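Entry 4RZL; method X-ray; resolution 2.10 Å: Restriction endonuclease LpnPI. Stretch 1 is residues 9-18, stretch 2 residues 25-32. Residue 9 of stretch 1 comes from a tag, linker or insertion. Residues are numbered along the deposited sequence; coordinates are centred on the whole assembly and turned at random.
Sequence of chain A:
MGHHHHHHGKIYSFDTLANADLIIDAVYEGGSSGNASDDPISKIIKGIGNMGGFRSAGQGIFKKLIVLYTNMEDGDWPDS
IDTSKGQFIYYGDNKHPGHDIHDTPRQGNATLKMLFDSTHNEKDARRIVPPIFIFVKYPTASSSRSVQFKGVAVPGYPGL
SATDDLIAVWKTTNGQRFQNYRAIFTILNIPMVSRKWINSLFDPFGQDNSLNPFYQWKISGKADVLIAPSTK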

ATOM      1  N   GLY A   9       5.506 -18.660  -5.876  1.00 29.29           N
ATOM      2  CA  GLY A   9       6.300 -17.567  -6.412  1.00 27.52           C
ATOM      3  C   GLY A   9       7.605 -17.494  -5.629  1.00 26.61           C
ATOM      4  O   GLY A   9       7.824 -18.318  -4.742  1.00 25.76           O
ATOM      5  N   LYS A  10       8.484 -16.546  -5.950  1.00 24.23           N
ATOM      6  CA  LYS A  10       9.759 -16.463  -5.233  1.00 27.04           C
ATOM      7  C   LYS A  10       9.545 -16.155  -3.747  1.00 25.05           C
ATOM      8  O   LYS A  10       8.697 -15.340  -3.372  1.00 22.98           O
ATOM      9  CB  LYS A  10      10.680 -15.411  -5.856  1.00 33.60           C
ATOM     10  CG  LYS A  10      12.036 -15.270  -5.131  1.00 32.77           C
ATOM     11  CD  LYS A  10      13.189 -14.976  -6.093  1.00 51.82           C
ATOM     12  CE  LYS A  10      14.533 -14.864  -5.364  1.00 45.02           C
ATOM     13  NZ  LYS A  10      14.734 -15.968  -4.377  1.00 42.69           N
ATOM     14  N   ILE A  11      10.295 -16.856  -2.905  1.00 28.58           N
ATOM     15  CA  ILE A  11      10.287 -16.611  -1.475  1.00 21.23           C
ATOM     16  C   ILE A  11      11.647 -16.120  -0.982  1.00 22.43           C
ATOM     17  O   ILE A  11      12.639 -16.847  -1.069  1.00 25.03           O
ATOM     18  CB  ILE A  11       9.904 -17.889  -0.728  1.00 21.84           C
ATOM     19  CG1 ILE A  11       8.509 -18.346  -1.183  1.00 25.63           C
ATOM     20  CG2 ILE A  11      10.019 -17.670   0.781  1.00 21.92           C
ATOM     21  CD1 ILE A  11       8.039 -19.648  -0.564  1.00 29.60           C
ATOM     22  N   TYR A  12      11.692 -14.885  -0.488  1.00 17.44           N
ATOM     23  CA  TYR A  12      12.914 -14.262   0.025  1.00 14.65           C
ATOM     24  C   TYR A  12      13.113 -14.533   1.502  1.00 25.62           C
ATOM     25  O   TYR A  12      12.272 -14.142   2.314  1.00 19.52           O
ATOM     26  CB  TYR A  12      12.899 -12.753  -0.212  1.00 17.72           C
ATOM     27  CG  TYR A  12      13.052 -12.361  -1.660  1.00 23.41           C
ATOM     28  CD1 TYR A  12      11.965 -12.396  -2.521  1.00 27.80           C
ATOM     29  CD2 TYR A  12      14.285 -11.951  -2.166  1.00 21.23           C
ATOM     30  CE1 TYR A  12      12.095 -12.025  -3.843  1.00 29.20           C
ATOM     31  CE2 TYR A  12      14.425 -11.592  -3.486  1.00 27.39           C
ATOM     32  CZ  TYR A  12      13.326 -11.632  -4.321  1.00 30.35           C
ATOM     33  OH  TYR A  12      13.453 -11.269  -5.633  1.00 29.66           O
ATOM     34  N   SER A  13      14.216 -15.180   1.859  1.00 21.35           N
ATOM     35  CA  SER A  13      14.524 -15.401   3.264  1.00 27.06           C
ATOM     36  C   SER A  13      14.895 -14.065   3.918  1.00 27.38           C
ATOM     37  O   SER A  13      15.309 -13.107   3.237  1.00 19.08           O
ATOM     38  CB  SER A  13      15.663 -16.410   3.422  1.00 25.67           C
ATOM     39  OG  SER A  13      16.818 -15.927   2.771  1.00 37.69           O
ATOM     40  N   PHE A  14      14.734 -14.006   5.238  1.00 23.02           N
ATOM     41  CA  PHE A  14      14.869 -12.764   5.987  1.00 16.76           C
ATOM     42  C   PHE A  14      16.231 -12.118   5.818  1.00 22.01           C
ATOM     43  O   PHE A  14      16.352 -10.897   5.827  1.00 21.81           O
ATOM     44  CB  PHE A  14      14.599 -13.013   7.472  1.00 23.39           C
ATOM     45  CG  PHE A  14      14.704 -11.778   8.327  1.00 25.17           C
ATOM     46  CD1 PHE A  14      13.739 -10.783   8.255  1.00 27.34           C
ATOM     47  CD2 PHE A  14      15.756 -11.621   9.221  1.00 32.76           C
ATOM     48  CE1 PHE A  14      13.822  -9.641   9.053  1.00 29.90           C
ATOM     49  CE2 PHE A  14      15.845 -10.487  10.032  1.00 36.76           C
ATOM     50  CZ  PHE A  14      14.881  -9.492   9.942  1.00 37.94           C
ATOM     51  N   ASP A  15      17.268 -12.918   5.632  1.00 27.46           N
ATOM     52  CA  ASP A  15      18.589 -12.318   5.527  1.00 28.08           C
ATOM     53  C   ASP A  15      18.923 -11.897   4.090  1.00 26.95           C
ATOM     54  O   ASP A  15      20.013 -11.398   3.836  1.00 30.80           O
ATOM     55  CB  ASP A  15      19.653 -13.272   6.089  1.00 43.65           C
ATOM     56  CG  ASP A  15      19.947 -14.437   5.167  1.00 52.07           C
ATOM     57  OD1 ASP A  15      19.009 -14.931   4.507  1.00 44.10           O
ATOM     58  OD2 ASP A  15      21.124 -14.860   5.108  1.00 69.42           O
ATOM     59  N   THR A  16      17.979 -12.055   3.158  1.00 24.90           N
ATOM     60  CA  THR A  16      18.187 -11.575   1.785  1.00 25.92           C
ATOM     61  C   THR A  16      17.347 -10.337   1.439  1.00 27.40           C
ATOM     62  O   THR A  16      17.322  -9.898   0.283  1.00 26.65           O
ATOM     63  CB  THR A  16      17.909 -12.677   0.731  1.00 25.84           C
ATOM     64  OG1 THR A  16      16.513 -13.010   0.722  1.00 26.70           O
ATOM     65  CG2 THR A  16      18.730 -13.928   1.042  1.00 27.07           C
ATOM     66  N   LEU A  17      16.640  -9.794   2.428  1.00 24.83           N
ATOM     67  CA  LEU A  17      15.680  -8.712   2.189  1.00 21.41           C
ATOM     68  C   LEU A  17      16.317  -7.367   1.820  1.00 29.25           C
ATOM     69  O   LEU A  17      15.761  -6.605   1.021  1.00 23.87           O
ATOM     70  CB  LEU A  17      14.799  -8.510   3.430  1.00 20.47           C
ATOM     71  CG  LEU A  17      13.945  -9.715   3.825  1.00 23.16           C
ATOM     72  CD1 LEU A  17      13.001  -9.360   4.972  1.00 21.13           C
ATOM     73  CD2 LEU A  17      13.182 -10.299   2.653  1.00 19.75           C
ATOM     74  N   ALA A  18      17.479  -7.073   2.398  1.00 22.56           N
ATOM     75  CA  ALA A  18      18.062  -5.741   2.278  1.00 21.18           C
ATOM     76  C   ALA A  18      18.428  -5.315   0.855  1.00 22.32           C
ATOM     77  O   ALA A  18      18.430  -4.115   0.555  1.00 25.66           O
ATOM     78  CB  ALA A  18      19.291  -5.632   3.187  1.00 34.67           C
TER
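Stretch 2, residues 25-32: DAVYEGGS

Stretch 2 lies alongside stretch 1 as a parallel partner, in a short ribbon of two bridges. The register follows from the closest CA pairs: Lys10 CA to Ala26 CA 5.0 Å, Ile11 CA to Val27 CA 4.7 Å and Tyr12 CA to Tyr28 CA 4.8 Å. Numbers rise together along both stretches, so the direction is parallel. The extended phi/psi values of Ile11 (-116/115), Tyr12 (-89/120), Val27 (-107/137) and Tyr28 (-121/112) support the strand assignment, and together the two stretches bury 550 Å².

Gly9, which comes from the expression tag, precedes the pairing. Lys10 opens it: Val27 N donates to Lys10 O at 2.9 Å with an N-H...O angle of 169°, close to linear. The Lys10 side chain sets off sideways, but its end leads away from stretch 2.

Ile11 spends its backbone polar groups on neither bond of this ladder, as expected for alternate residues of a parallel strand. Its CA approaches Val27 O at 3.5 Å, a CA-H...O contact with 143° at the hydrogen. Both side chains share a sheet face, with Ile11 CG1 4.2 Å from Val27 CB.

Tyr12 faces the other way, as does Tyr28, and its backbone holds stretch 2 at two points. Tyr12 N donates to Val27 O at 2.8 Å (170°), and Tyr12 O accepts from Glu29 N at 2.9 Å (167°). One residue thus bonds to the partners flanking Tyr28. The two tyrosine rings are nearly parallel, their planes 10° apart and centroids 4.7 Å apart, but slid so that they barely overlap; Tyr12 CD1 comes within 3.3 Å of Tyr28 CE2. At the Tyr12 ring edge, CE1 lies 4.1 Å from Ala26 CB.

Past the bridges, Ser13 directs its CB away, although Ser13 CA is still 3.5 Å from Glu29 OE1. A water links the two stretches here, accepting from Phe14 N at 2.7 Å and donating to Glu29 OE1 at 3.2 Å.

Phe14 points toward stretch 2. Its ring edge meets Glu29 O, 3.3 Å from Phe14 CD1, while Gly31 lies over a face: Gly31 CA is 3.6 Å from the ring centroid and 7° off the normal, which identifies a CH-pi contact. An ideal CB on Gly31 would fall only 3.2 Å from Phe14 CZ, a tight fit.

Asp15 and Thr16 make no contact, but Leu17 turns back toward stretch 2. Leu17 CD1 reaches Glu29 O at 3.2 Å, and Leu17 CD2 lies 3.8 Å from Tyr28 CD2, at that ring's edge. Ala18 is out of reach.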

ATOM      1  N   ASP A  25       3.642 -10.430  -6.025  1.00 11.78           N
ATOM      2  CA  ASP A  25       3.225 -11.625  -5.290  1.00 13.36           C
ATOM      3  C   ASP A  25       4.367 -12.497  -4.769  1.00 15.59           C
ATOM      4  O   ASP A  25       4.138 -13.622  -4.334  1.00 14.53           O
ATOM      5  CB  ASP A  25       2.265 -12.456  -6.138  1.00 16.13           C
ATOM      6  CG  ASP A  25       0.923 -11.762  -6.325  1.00 23.00           C
ATOM      7  OD1 ASP A  25       0.629 -10.826  -5.540  1.00 15.08           O
ATOM      8  OD2 ASP A  25       0.159 -12.153  -7.232  1.00 15.99           O
ATOM      9  N   ALA A  26       5.585 -11.972  -4.779  1.00 11.19           N
ATOM     10  CA  ALA A  26       6.691 -12.653  -4.119  1.00 14.61           C
ATOM     11  C   ALA A  26       6.503 -12.521  -2.605  1.00 17.36           C
ATOM     12  O   ALA A  26       5.878 -11.570  -2.144  1.00 12.00           O
ATOM     13  CB  ALA A  26       8.029 -12.074  -4.555  1.00 13.07           C
ATOM     14  N   VAL A  27       7.038 -13.470  -1.846  1.00 13.83           N
ATOM     15  CA  VAL A  27       6.897 -13.488  -0.391  1.00 15.51           C
ATOM     16  C   VAL A  27       8.216 -13.107   0.271  1.00 19.67           C
ATOM     17  O   VAL A  27       9.291 -13.535  -0.160  1.00 16.43           O
ATOM     18  CB  VAL A  27       6.432 -14.879   0.099  1.00 16.31           C
ATOM     19  CG1 VAL A  27       6.616 -15.039   1.603  1.00 16.46           C
ATOM     20  CG2 VAL A  27       4.969 -15.130  -0.316  1.00 17.06           C
ATOM     21  N   TYR A  28       8.128 -12.264   1.290  1.00 13.79           N
ATOM     22  CA  TYR A  28       9.306 -11.750   1.973  1.00 16.90           C
ATOM     23  C   TYR A  28       9.228 -12.130   3.443  1.00 18.53           C
ATOM     24  O   TYR A  28       8.372 -11.657   4.167  1.00 17.57           O
ATOM     25  CB  TYR A  28       9.413 -10.234   1.785  1.00 20.50           C
ATOM     26  CG  TYR A  28       9.534  -9.875   0.321  1.00 17.99           C
ATOM     27  CD1 TYR A  28       8.407  -9.760  -0.483  1.00 10.64           C
ATOM     28  CD2 TYR A  28      10.787  -9.713  -0.272  1.00 15.65           C
ATOM     29  CE1 TYR A  28       8.520  -9.461  -1.845  1.00 15.42           C
ATOM     30  CE2 TYR A  28      10.913  -9.414  -1.617  1.00 18.60           C
ATOM     31  CZ  TYR A  28       9.778  -9.287  -2.402  1.00 18.07           C
ATOM     32  OH  TYR A  28       9.918  -8.994  -3.745  1.00 18.01           O
ATOM     33  N   GLU A  29      10.124 -13.013   3.864  1.00 18.50           N
ATOM     34  CA  GLU A  29      10.049 -13.610   5.192  1.00 18.60           C
ATOM     35  C   GLU A  29      10.516 -12.667   6.285  1.00 15.87           C
ATOM     36  O   GLU A  29      11.516 -11.964   6.135  1.00 20.43           O
ATOM     37  CB  GLU A  29      10.858 -14.900   5.217  1.00 19.03           C
ATOM     38  CG  GLU A  29      10.221 -15.976   4.355  1.00 28.66           C
ATOM     39  CD  GLU A  29      10.769 -17.355   4.630  1.00 38.42           C
ATOM     40  OE1 GLU A  29      11.977 -17.571   4.387  1.00 43.44           O
ATOM     41  OE2 GLU A  29       9.994 -18.210   5.105  1.00 37.08           O
ATOM     42  N   GLY A  30       9.775 -12.656   7.384  1.00 21.26           N
ATOM     43  CA  GLY A  30      10.127 -11.869   8.551  1.00 21.92           C
ATOM     44  C   GLY A  30      11.166 -12.541   9.443  1.00 28.06           C
ATOM     45  O   GLY A  30      11.570 -13.683   9.204  1.00 22.23           O
ATOM     46  N   GLY A  31      11.611 -11.826  10.470  1.00 28.25           N
ATOM     47  CA  GLY A  31      12.616 -12.351  11.374  1.00 36.23           C
ATOM     48  C   GLY A  31      12.060 -13.336  12.389  1.00 40.74           C
ATOM     49  O   GLY A  31      10.859 -13.650  12.389  1.00 36.14           O
ATOM     50  N   SER A  32      12.943 -13.816  13.261  1.00 55.90           N
ATOM     51  CA  SER A  32      12.607 -14.844  14.240  1.00 54.83           C
ATOM     52  C   SER A  32      13.000 -14.441  15.664  1.00 65.32           C
ATOM     53  O   SER A  32      12.811 -15.212  16.607  1.00 58.76           O
ATOM     54  CB  SER A  32      13.289 -16.156  13.866  1.00 55.09           C
ATOM     55  OG  SER A  32      14.673 -15.938  13.643  1.00 58.41           O
TER
HETATM   56  O   HOH W   1      14.051 -16.336   6.521  1.00 35.46           O